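Peptide methionine sulfoxide reductase msrA/msrB (Neisseria meningitidis, PDB 3BQG) catalyses, through its MsrA domain, the reduction of methionine sulfoxide by a cysteine that passes through a sulfenic acid, the form captured here. Local coordinates at residues G15-F20 with Y141-L146; S42-S47 with D137-H142; G52-V57 with Q94-V99. The protein carries 1 engineered substitution. All coordinates share one frame; numbering follows the deposited sequence.

Contact 1 of 3, residues G15-F20 with Y141-L146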
loop_
_atom_site.group_PDB
_atom_site.type_symbol
_atom_site.label_atom_id
_atom_site.label_comp_id
_atom_site.label_asym_id
_atom_site.label_seq_id
_atom_site.Cartn_x
_atom_site.Cartn_y
_atom_site.Cartn_z
ATOM N N GLY A 15 -2.578 -9.422 -0.114
ATOM C CA GLY A 15 -1.819 -9.494 -1.350
ATOM C C GLY A 15 -0.720 -8.449 -1.490
ATOM O O GLY A 15 0.394 -8.772 -1.905
ATOM N N LEU A 16 -1.019 -7.199 -1.145
ATOM C CA LEU A 16 -0.028 -6.136 -1.263
ATOM C C LEU A 16 1.163 -6.366 -0.334
ATOM O O LEU A 16 2.300 -6.072 -0.695
ATOM C CB LEU A 16 -0.672 -4.778 -0.967
ATOM C CG LEU A 16 0.193 -3.528 -1.191
ATOM C CD1 LEU A 16 0.610 -3.427 -2.649
ATOM C CD2 LEU A 16 -0.599 -2.290 -0.780
ATOM N N GLU A 17 0.904 -6.880 0.866
ATOM C CA GLU A 17 1.984 -7.135 1.812
ATOM C C GLU A 17 2.866 -8.263 1.290
ATOM O O GLU A 17 4.090 -8.137 1.237
ATOM C CB GLU A 17 1.436 -7.535 3.181
ATOM C CG GLU A 17 2.535 -8.042 4.117
ATOM C CD GLU A 17 1.995 -8.873 5.254
ATOM O OE1 GLU A 17 1.237 -9.829 4.982
ATOM O OE2 GLU A 17 2.325 -8.575 6.420
ATOM N N ALA A 18 2.229 -9.364 0.908
ATOM C CA ALA A 18 2.947 -10.523 0.387
ATOM C C ALA A 18 3.821 -10.099 -0.783
ATOM O O ALA A 18 4.938 -10.579 -0.959
ATOM C CB ALA A 18 1.951 -11.584 -0.061
ATOM N N TYR A 19 3.288 -9.192 -1.589
ATOM C CA TYR A 19 3.992 -8.669 -2.750
ATOM C C TYR A 19 5.271 -7.912 -2.367
ATOM O O TYR A 19 6.343 -8.200 -2.892
ATOM C CB TYR A 19 3.040 -7.751 -3.531
ATOM C CG TYR A 19 3.656 -6.986 -4.676
ATOM C CD1 TYR A 19 4.009 -7.622 -5.868
ATOM C CD2 TYR A 19 3.858 -5.610 -4.579
ATOM C CE1 TYR A 19 4.544 -6.898 -6.937
ATOM C CE2 TYR A 19 4.389 -4.885 -5.636
ATOM C CZ TYR A 19 4.729 -5.530 -6.810
ATOM O OH TYR A 19 5.241 -4.795 -7.857
ATOM N N PHE A 20 5.168 -6.951 -1.452
ATOM C CA PHE A 20 6.346 -6.176 -1.068
ATOM C C PHE A 20 7.424 -6.954 -0.310
ATOM O O PHE A 20 8.599 -6.601 -0.368
ATOM C CB PHE A 20 5.926 -4.923 -0.284
ATOM C CG PHE A 20 5.651 -3.739 -1.169
ATOM C CD1 PHE A 20 6.690 -2.922 -1.602
ATOM C CD2 PHE A 20 4.367 -3.496 -1.646
ATOM C CE1 PHE A 20 6.463 -1.884 -2.510
ATOM C CE2 PHE A 20 4.123 -2.463 -2.557
ATOM C CZ PHE A 20 5.176 -1.651 -2.989
ATOM N N TYR A 141 -3.038 -12.385 13.126
ATOM C CA TYR A 141 -3.441 -13.336 12.102
ATOM C C TYR A 141 -3.414 -12.731 10.702
ATOM O O TYR A 141 -3.408 -13.458 9.711
ATOM C CB TYR A 141 -4.826 -13.930 12.400
ATOM C CG TYR A 141 -5.993 -12.970 12.351
ATOM C CD1 TYR A 141 -6.339 -12.200 13.462
ATOM C CD2 TYR A 141 -6.789 -12.874 11.207
ATOM C CE1 TYR A 141 -7.461 -11.363 13.441
ATOM C CE2 TYR A 141 -7.908 -12.039 11.175
ATOM C CZ TYR A 141 -8.240 -11.292 12.294
ATOM O OH TYR A 141 -9.359 -10.491 12.271
ATOM N N HIS A 142 -3.385 -11.401 10.619
ATOM C CA HIS A 142 -3.332 -10.720 9.327
ATOM C C HIS A 142 -1.905 -10.544 8.804
ATOM O O HIS A 142 -1.690 -10.478 7.593
ATOM C CB HIS A 142 -4.003 -9.346 9.417
ATOM C CG HIS A 142 -5.497 -9.396 9.364
ATOM N ND1 HIS A 142 -6.186 -9.945 8.303
ATOM C CD2 HIS A 142 -6.436 -8.949 10.230
ATOM C CE1 HIS A 142 -7.483 -9.833 8.518
ATOM N NE2 HIS A 142 -7.663 -9.231 9.681
ATOM N N GLN A 143 -0.929 -10.454 9.707
ATOM C CA GLN A 143 0.467 -10.282 9.296
ATOM C C GLN A 143 0.979 -11.563 8.630
ATOM O O GLN A 143 0.742 -12.662 9.136
ATOM C CB GLN A 143 1.347 -9.959 10.507
ATOM C CG GLN A 143 0.878 -8.780 11.354
ATOM C CD GLN A 143 0.759 -7.490 10.558
ATOM O OE1 GLN A 143 1.438 -7.309 9.549
ATOM N NE2 GLN A 143 -0.094 -6.581 11.021
ATOM N N ASP A 144 1.687 -11.418 7.509
ATOM C CA ASP A 144 2.213 -12.569 6.769
ATOM C C ASP A 144 1.088 -13.545 6.460
ATOM O O ASP A 144 1.294 -14.758 6.438
ATOM C CB ASP A 144 3.285 -13.305 7.582
ATOM C CG ASP A 144 4.451 -12.418 7.951
ATOM O OD1 ASP A 144 4.973 -11.714 7.063
ATOM O OD2 ASP A 144 4.855 -12.436 9.133
ATOM N N TYR A 145 -0.102 -13.009 6.216
ATOM C CA TYR A 145 -1.275 -13.826 5.942
ATOM C C TYR A 145 -1.105 -14.897 4.875
ATOM O O TYR A 145 -1.407 -16.064 5.120
ATOM C CB TYR A 145 -2.457 -12.938 5.553
ATOM C CG TYR A 145 -3.755 -13.696 5.424
ATOM C CD1 TYR A 145 -4.524 -13.989 6.549
ATOM C CD2 TYR A 145 -4.206 -14.140 4.184
ATOM C CE1 TYR A 145 -5.713 -14.700 6.443
ATOM C CE2 TYR A 145 -5.392 -14.855 4.064
ATOM C CZ TYR A 145 -6.142 -15.130 5.197
ATOM O OH TYR A 145 -7.323 -15.828 5.089
ATOM N N LEU A 146 -0.636 -14.508 3.691
ATOM C CA LEU A 146 -0.469 -15.456 2.590
ATOM C C LEU A 146 0.676 -16.441 2.791
ATOM O O LEU A 146 0.751 -17.461 2.108
ATOM C CB LEU A 146 -0.299 -14.704 1.263
ATOM C CG LEU A 146 -1.546 -13.925 0.818
ATOM C CD1 LEU A 146 -1.281 -13.218 -0.502
ATOM C CD2 LEU A 146 -2.728 -14.879 0.691
HETATM O O HOH W 1 -1.194 -9.065 5.420
HETATM O O HOH W 2 0.106 -11.655 3.044
#

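Contact 2 of 3, residues S42-S47 with D137-H142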
loop_
_atom_site.group_PDB
_atom_site.type_symbol
_atom_site.label_atom_id
_atom_site.label_comp_id
_atom_site.label_asym_id
_atom_site.label_seq_id
_atom_site.Cartn_x
_atom_site.Cartn_y
_atom_site.Cartn_z
ATOM N N SER A 42 -10.153 -2.233 15.170
ATOM C CA SER A 42 -9.988 -3.668 14.983
ATOM C C SER A 42 -10.408 -3.944 13.539
ATOM O O SER A 42 -10.968 -3.066 12.873
ATOM C CB SER A 42 -10.907 -4.444 15.931
ATOM O OG SER A 42 -12.275 -4.182 15.642
ATOM N N TYR A 43 -10.140 -5.150 13.052
ATOM C CA TYR A 43 -10.529 -5.496 11.693
ATOM C C TYR A 43 -12.036 -5.284 11.543
ATOM O O TYR A 43 -12.509 -4.769 10.525
ATOM C CB TYR A 43 -10.188 -6.959 11.392
ATOM C CG TYR A 43 -10.540 -7.364 9.980
ATOM C CD1 TYR A 43 -9.814 -6.875 8.888
ATOM C CD2 TYR A 43 -11.624 -8.201 9.728
ATOM C CE1 TYR A 43 -10.165 -7.208 7.584
ATOM C CE2 TYR A 43 -11.983 -8.539 8.433
ATOM C CZ TYR A 43 -11.254 -8.040 7.365
ATOM O OH TYR A 43 -11.639 -8.352 6.084
ATOM N N GLU A 44 -12.786 -5.679 12.570
ATOM C CA GLU A 44 -14.239 -5.535 12.556
ATOM C C GLU A 44 -14.677 -4.072 12.588
ATOM O O GLU A 44 -15.703 -3.718 12.007
ATOM C CB GLU A 44 -14.863 -6.284 13.738
ATOM C CG GLU A 44 -14.706 -7.799 13.698
ATOM C CD GLU A 44 -13.262 -8.247 13.782
ATOM O OE1 GLU A 44 -12.498 -7.648 14.571
ATOM O OE2 GLU A 44 -12.897 -9.206 13.067
ATOM N N ASP A 45 -13.914 -3.222 13.272
ATOM C CA ASP A 45 -14.250 -1.800 13.341
ATOM C C ASP A 45 -14.207 -1.183 11.946
ATOM O O ASP A 45 -15.125 -0.469 11.532
ATOM C CB ASP A 45 -13.266 -1.036 14.240
ATOM C CG ASP A 45 -13.521 -1.259 15.718
ATOM O OD1 ASP A 45 -14.699 -1.428 16.104
ATOM O OD2 ASP A 45 -12.546 -1.245 16.500
ATOM N N VAL A 46 -13.124 -1.466 11.231
ATOM C CA VAL A 46 -12.923 -0.945 9.886
ATOM C C VAL A 46 -13.908 -1.523 8.870
ATOM O O VAL A 46 -14.558 -0.783 8.127
ATOM C CB VAL A 46 -11.486 -1.250 9.390
ATOM C CG1 VAL A 46 -11.261 -0.640 8.004
ATOM C CG2 VAL A 46 -10.466 -0.712 10.391
ATOM N N SER A 47 -14.012 -2.849 8.847
ATOM C CA SER A 47 -14.878 -3.545 7.902
ATOM C C SER A 47 -16.373 -3.389 8.127
ATOM O O SER A 47 -17.147 -3.344 7.170
ATOM C CB SER A 47 -14.552 -5.045 7.900
ATOM O OG SER A 47 -13.169 -5.286 7.709
ATOM N N ASP A 137 -1.373 -1.136 13.486
ATOM C CA ASP A 137 -1.091 -2.499 13.012
ATOM C C ASP A 137 -2.328 -3.391 13.043
ATOM O O ASP A 137 -3.124 -3.321 13.978
ATOM C CB ASP A 137 -0.035 -3.174 13.893
ATOM C CG ASP A 137 1.318 -2.507 13.820
ATOM O OD1 ASP A 137 1.440 -1.434 13.197
ATOM O OD2 ASP A 137 2.267 -3.069 14.404
ATOM N N ALA A 138 -2.474 -4.242 12.030
ATOM C CA ALA A 138 -3.594 -5.172 11.976
ATOM C C ALA A 138 -3.270 -6.312 12.938
ATOM O O ALA A 138 -2.118 -6.469 13.352
ATOM C CB ALA A 138 -3.760 -5.715 10.569
ATOM N N GLU A 139 -4.283 -7.093 13.299
ATOM C CA GLU A 139 -4.097 -8.224 14.208
ATOM C C GLU A 139 -3.047 -9.194 13.667
ATOM O O GLU A 139 -2.786 -9.239 12.461
ATOM C CB GLU A 139 -5.428 -8.949 14.427
ATOM C CG GLU A 139 -6.477 -8.092 15.125
ATOM C CD GLU A 139 -7.281 -7.223 14.167
ATOM O OE1 GLU A 139 -6.739 -6.802 13.117
ATOM O OE2 GLU A 139 -8.459 -6.949 14.479
ATOM N N GLU A 140 -2.441 -9.960 14.567
ATOM C CA GLU A 140 -1.402 -10.911 14.194
ATOM C C GLU A 140 -1.803 -11.903 13.104
ATOM O O GLU A 140 -0.996 -12.224 12.232
ATOM C CB GLU A 140 -0.912 -11.653 15.448
ATOM C CG GLU A 140 -0.043 -12.882 15.191
ATOM C CD GLU A 140 -0.864 -14.160 15.050
ATOM O OE1 GLU A 140 -1.706 -14.425 15.942
ATOM O OE2 GLU A 140 -0.663 -14.897 14.056
ATOM N N TYR A 141 -3.038 -12.385 13.126
ATOM C CA TYR A 141 -3.441 -13.336 12.102
ATOM C C TYR A 141 -3.414 -12.731 10.702
ATOM O O TYR A 141 -3.408 -13.458 9.711
ATOM C CB TYR A 141 -4.826 -13.930 12.400
ATOM C CG TYR A 141 -5.993 -12.970 12.351
ATOM C CD1 TYR A 141 -6.339 -12.200 13.462
ATOM C CD2 TYR A 141 -6.789 -12.874 11.207
ATOM C CE1 TYR A 141 -7.461 -11.363 13.441
ATOM C CE2 TYR A 141 -7.908 -12.039 11.175
ATOM C CZ TYR A 141 -8.240 -11.292 12.294
ATOM O OH TYR A 141 -9.359 -10.491 12.271
ATOM N N HIS A 142 -3.385 -11.401 10.619
ATOM C CA HIS A 142 -3.332 -10.720 9.327
ATOM C C HIS A 142 -1.905 -10.544 8.804
ATOM O O HIS A 142 -1.690 -10.478 7.593
ATOM C CB HIS A 142 -4.003 -9.346 9.417
ATOM C CG HIS A 142 -5.497 -9.396 9.364
ATOM N ND1 HIS A 142 -6.186 -9.945 8.303
ATOM C CD2 HIS A 142 -6.436 -8.949 10.230
ATOM C CE1 HIS A 142 -7.483 -9.833 8.518
ATOM N NE2 HIS A 142 -7.663 -9.231 9.681
HETATM O O HOH W 3 -10.206 -8.601 15.337
#

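Contact 3 of 3, residues G52-V57 with Q94-V99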
loop_
_atom_site.group_PDB
_atom_site.type_symbol
_atom_site.label_atom_id
_atom_site.label_comp_id
_atom_site.label_asym_id
_atom_site.label_seq_id
_atom_site.Cartn_x
_atom_site.Cartn_y
_atom_site.Cartn_z
ATOM N N GLY A 52 -13.635 4.342 8.704
ATOM C CA GLY A 52 -13.025 5.088 7.609
ATOM C C GLY A 52 -11.574 4.824 7.245
ATOM O O GLY A 52 -11.040 5.459 6.332
ATOM N N HIS A 53 -10.931 3.897 7.945
ATOM C CA HIS A 53 -9.528 3.560 7.693
ATOM C C HIS A 53 -9.342 2.830 6.374
ATOM O O HIS A 53 -10.236 2.134 5.903
ATOM C CB HIS A 53 -8.987 2.652 8.808
ATOM C CG HIS A 53 -9.027 3.269 10.166
ATOM N ND1 HIS A 53 -7.926 3.860 10.748
ATOM C CD2 HIS A 53 -10.038 3.397 11.057
ATOM C CE1 HIS A 53 -8.257 4.323 11.940
ATOM N NE2 HIS A 53 -9.534 4.053 12.151
ATOM N N ALA A 54 -8.157 2.972 5.797
ATOM C CA ALA A 54 -7.826 2.293 4.553
ATOM C C ALA A 54 -6.892 1.134 4.903
ATOM O O ALA A 54 -6.012 1.283 5.758
ATOM C CB ALA A 54 -7.117 3.250 3.618
ATOM N N GLU A 55 -7.085 -0.025 4.276
ATOM C CA GLU A 55 -6.179 -1.132 4.540
ATOM C C GLU A 55 -4.878 -0.662 3.906
ATOM O O GLU A 55 -4.820 -0.344 2.716
ATOM C CB GLU A 55 -6.711 -2.431 3.932
ATOM C CG GLU A 55 -7.719 -3.101 4.871
ATOM C CD GLU A 55 -8.234 -4.431 4.371
ATOM O OE1 GLU A 55 -7.469 -5.161 3.707
ATOM O OE2 GLU A 55 -9.406 -4.756 4.663
ATOM N N THR A 56 -3.842 -0.593 4.728
ATOM C CA THR A 56 -2.553 -0.068 4.306
ATOM C C THR A 56 -1.395 -0.965 4.712
ATOM O O THR A 56 -1.489 -1.723 5.677
ATOM C CB THR A 56 -2.354 1.340 4.944
ATOM O OG1 THR A 56 -3.456 2.186 4.577
ATOM C CG2 THR A 56 -1.049 1.974 4.494
ATOM N N VAL A 57 -0.304 -0.878 3.962
ATOM C CA VAL A 57 0.884 -1.656 4.262
ATOM C C VAL A 57 2.019 -0.675 4.520
ATOM O O VAL A 57 2.366 0.124 3.649
ATOM C CB VAL A 57 1.280 -2.582 3.089
ATOM C CG1 VAL A 57 2.580 -3.298 3.410
ATOM C CG2 VAL A 57 0.177 -3.604 2.831
ATOM N N GLN A 94 -12.291 1.241 2.523
ATOM C CA GLN A 94 -11.147 0.579 3.146
ATOM C C GLN A 94 -10.191 -0.024 2.115
ATOM O O GLN A 94 -9.094 -0.469 2.464
ATOM C CB GLN A 94 -11.616 -0.495 4.137
ATOM C CG GLN A 94 -11.926 -1.860 3.548
ATOM C CD GLN A 94 -12.700 -2.740 4.522
ATOM O OE1 GLN A 94 -13.913 -2.585 4.678
ATOM N NE2 GLN A 94 -11.999 -3.660 5.194
ATOM N N TYR A 95 -10.611 -0.026 0.848
ATOM C CA TYR A 95 -9.799 -0.553 -0.246
ATOM C C TYR A 95 -9.375 0.573 -1.197
ATOM O O TYR A 95 -8.907 0.306 -2.307
ATOM C CB TYR A 95 -10.579 -1.621 -1.033
ATOM C CG TYR A 95 -11.042 -2.791 -0.185
ATOM C CD1 TYR A 95 -10.121 -3.630 0.437
ATOM C CD2 TYR A 95 -12.400 -3.035 0.024
ATOM C CE1 TYR A 95 -10.538 -4.680 1.247
ATOM C CE2 TYR A 95 -12.832 -4.085 0.835
ATOM C CZ TYR A 95 -11.893 -4.900 1.444
ATOM O OH TYR A 95 -12.305 -5.920 2.267
ATOM N N ARG A 96 -9.543 1.823 -0.765
ATOM C CA ARG A 96 -9.171 2.972 -1.589
ATOM C C ARG A 96 -7.660 2.990 -1.794
ATOM O O ARG A 96 -6.917 2.484 -0.951
ATOM C CB ARG A 96 -9.628 4.286 -0.925
ATOM C CG ARG A 96 -8.900 4.686 0.371
ATOM C CD ARG A 96 -9.458 6.014 0.889
ATOM N NE ARG A 96 -8.848 6.500 2.129
ATOM C CZ ARG A 96 -9.208 6.121 3.357
ATOM N NH1 ARG A 96 -10.183 5.239 3.535
ATOM N NH2 ARG A 96 -8.599 6.642 4.415
ATOM N N SER A 97 -7.203 3.554 -2.910
ATOM C CA SER A 97 -5.766 3.617 -3.172
ATOM C C SER A 97 -5.172 4.907 -2.620
ATOM O O SER A 97 -5.817 5.956 -2.615
ATOM C CB SER A 97 -5.472 3.522 -4.677
ATOM O OG SER A 97 -6.049 4.606 -5.393
ATOM N N GLY A 98 -3.939 4.820 -2.143
ATOM C CA GLY A 98 -3.293 6.001 -1.617
ATOM C C GLY A 98 -1.869 5.771 -1.170
ATOM O O GLY A 98 -1.462 4.640 -0.891
ATOM N N VAL A 99 -1.106 6.859 -1.125
ATOM C CA VAL A 99 0.282 6.827 -0.676
ATOM C C VAL A 99 0.311 7.856 0.465
ATOM O O VAL A 99 -0.051 9.016 0.255
ATOM C CB VAL A 99 1.249 7.267 -1.809
ATOM C CG1 VAL A 99 2.682 7.300 -1.285
ATOM C CG2 VAL A 99 1.127 6.309 -3.011
HETATM O O HOH W 4 -6.400 -0.014 0.320
HETATM O O HOH W 5 -10.556 -6.934 3.855
#

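Contact 1 of 3, residues G15-F20 with Y141-L146
Glu17 reaches Asp144 because its CG stands anti to the backbone N (chi1 170°) and the chain beyond runs out extended, carrying the carboxylate from helix 14-21 across to the turn of 142-145. There the backbone N-H of Asp144 points into the syn side of OE2, with Asp144 N 3.1 Å from Glu17 OE2 and the bond almost straight at 178°. The same N-H makes a weak, bent bond to OE1.

Two waters complete the hold on OE1, both donating to it. One lies 2.6 Å from Glu17 OE1 and also donates to His142 O, the first carbonyl of the type II turn from His142 to Tyr145. The other accepts from Leu146 N (3.0 Å from that N to the water), so the carboxylate reaches the first turn of helix 145-148 through solvent. Three hydrogens, one from the backbone and two from water, are directed at the buried carboxylate, and the N-H of Asp144 and the two waters would probably ease its negative charge. Asp144 OD1, 4.2 Å from Glu17 OE2, would work slightly the other way. The amide of Gln143 turns its NH2 elsewhere, to Ser31 O and Ala138 O.

Beside this polar patch is an apolar one. Leu146 sends CD1 to Ala18 CB at 3.6 Å, and the same methyl rests 3.9 Å from Gly15 CA, coming down on backbone where no side chain intervenes.

Next to the turn, His142 ND1 bonds to Trp14 NE1, and the Tyr145 ring stacks on Trp14. The contact thus packs the turn of 142-145 and the start of helix 145-148 against the helix that starts in the GCFWG signature of MsrA enzymes, the motif bearing Cys12, here an S-hydroxycysteine.

Contact 2 of 3, residues S42-S47 with D137-H142
The Tyr43 ring is covered on both faces: His142 approaches one from across the contact, and Ser47 OG sits over the centre of the other, 3.3 Å above the plane. His142 comes in obliquely, the ring planes 43° apart and the centroids 4.6 Å from each other, with NE2 the leading atom at 3.3 Å from Tyr43 CD1; its other nitrogen, ND1, is hydrogen-bonded to Trp14 NE1. Glu44 OE2 lies at the edge of the tyrosine ring. The imidazole in turn has Tyr141 CE2 over a face, toward the rim, and Glu139 OE1 in plane at its edge.

Ser47 OG donates to Tyr43 O, so that hydroxyl hydrogen is directed to the carbonyl and not to the ring beneath it. Tyr43 has CG anti to its backbone N (chi1 -179°), which swings the ring down beside the helix to meet His142. Tyr141 crosses it at about a right angle, its OH 3.7 Å from Tyr43 CB.

The polar half of the contact is made by Glu139. Its OE2 accepts through the syn lone pair from Tyr43 N, 2.8 Å away and close to straight at 167°. A carboxylate meeting the first N-H of a helix in this way should be favoured by the helix end. Ser42 and Asp45 close that same turn with a capping box, Asp45 N donating to Ser42 OG at 3.0 Å. A water donates to Glu44 OE1 and to Glu139 OE2, and its two hydrogens probably soften the repulsion between those acids.

Glu139 OE1 also bonds to Tyr33 OH of strand 26-34, and Tyr43 and Val46 both pack on Tyr33. The start of helix 43-48 is thereby held against that strand by the loop that leads from strand 135-137 to helix 145-148.

Contact 3 of 3, residues G52-V57 with Q94-V99
Glu55, Gln94 and Arg96 carry most of this contact, which lies in the mixed alpha/beta fold of MsrA where strands 54-62 and 97-101 flank strand 3-10. Around these three residues the chain leading into strand 97-101 reaches the start of strand 54-62 directly.

Glu55 and Gln94 meet twice. Through the backbone, Glu55 N donates to Gln94 O at 2.7 Å, nearly straight at 174°. Through the side chains, which run alongside each other in the same direction, Gln94 NE2 donates to Glu55 OE2 at 2.9 Å, meeting it from the anti side. Gln94 CG lies between its backbone N and carbonyl carbon (chi1 85°), and from there the chain extends level with the glutamate. That CG also covers the centre of the Tyr95 ring.

A water joins the other pair of tips: it donates to Glu55 OE2 at 2.6 Å and accepts from Tyr95 OH. OE2 is therefore gripped by an amide and a water, while OE1 takes the N-H of Phe13, the neighbour of Cys12. Gln94 NE2 also reaches Ser47 OG. A glutamate beside the reactive cysteine, with tyrosines near it, is consistent with the sulfoxide-reducing site of MsrA enzymes.

A backbone CA-H...O contact, Gln94 CA to His53 O, continues the pairing toward Arg96. There the extended arginine brings NH1 to Gly52 O at 2.9 Å, the donor standing above the carbonyl plane, and NH2 adds a weak second bond. NE pairs with Glu128 in a salt bridge and NH1 also bonds to Thr93 O, which together fix the turn of the flat group. One face of the guanidinium is covered by a methyl: Ala54 CB sits over its centre, 3.6 Å from Arg96 CZ.

In the fold
All three contacts lie around the segment that bears Cys12, their centres 13 to 15 Å apart. Contacts 1 and 2 share Tyr141 and His142 and are tied by a probable hydrogen bond of 3.1 Å from Gln143 NE2 to Ala138 O. Contact 2 meets contact 3 where Ser47 OG lies 3.2 Å from Gln94 NE2, probably bonded, and where Tyr43 CE1 comes within 3.9 Å of Glu55 OE2. Contact 1 touches contact 3 by packing alone, Leu16 CD2 against Val57 CG2 at 3.9 Å. The two residues following Cys12 are thus each bonded to a residue of these contacts, Phe13 N to Glu55 of contact 3 and Trp14 NE1 to His142 of contacts 1 and 2.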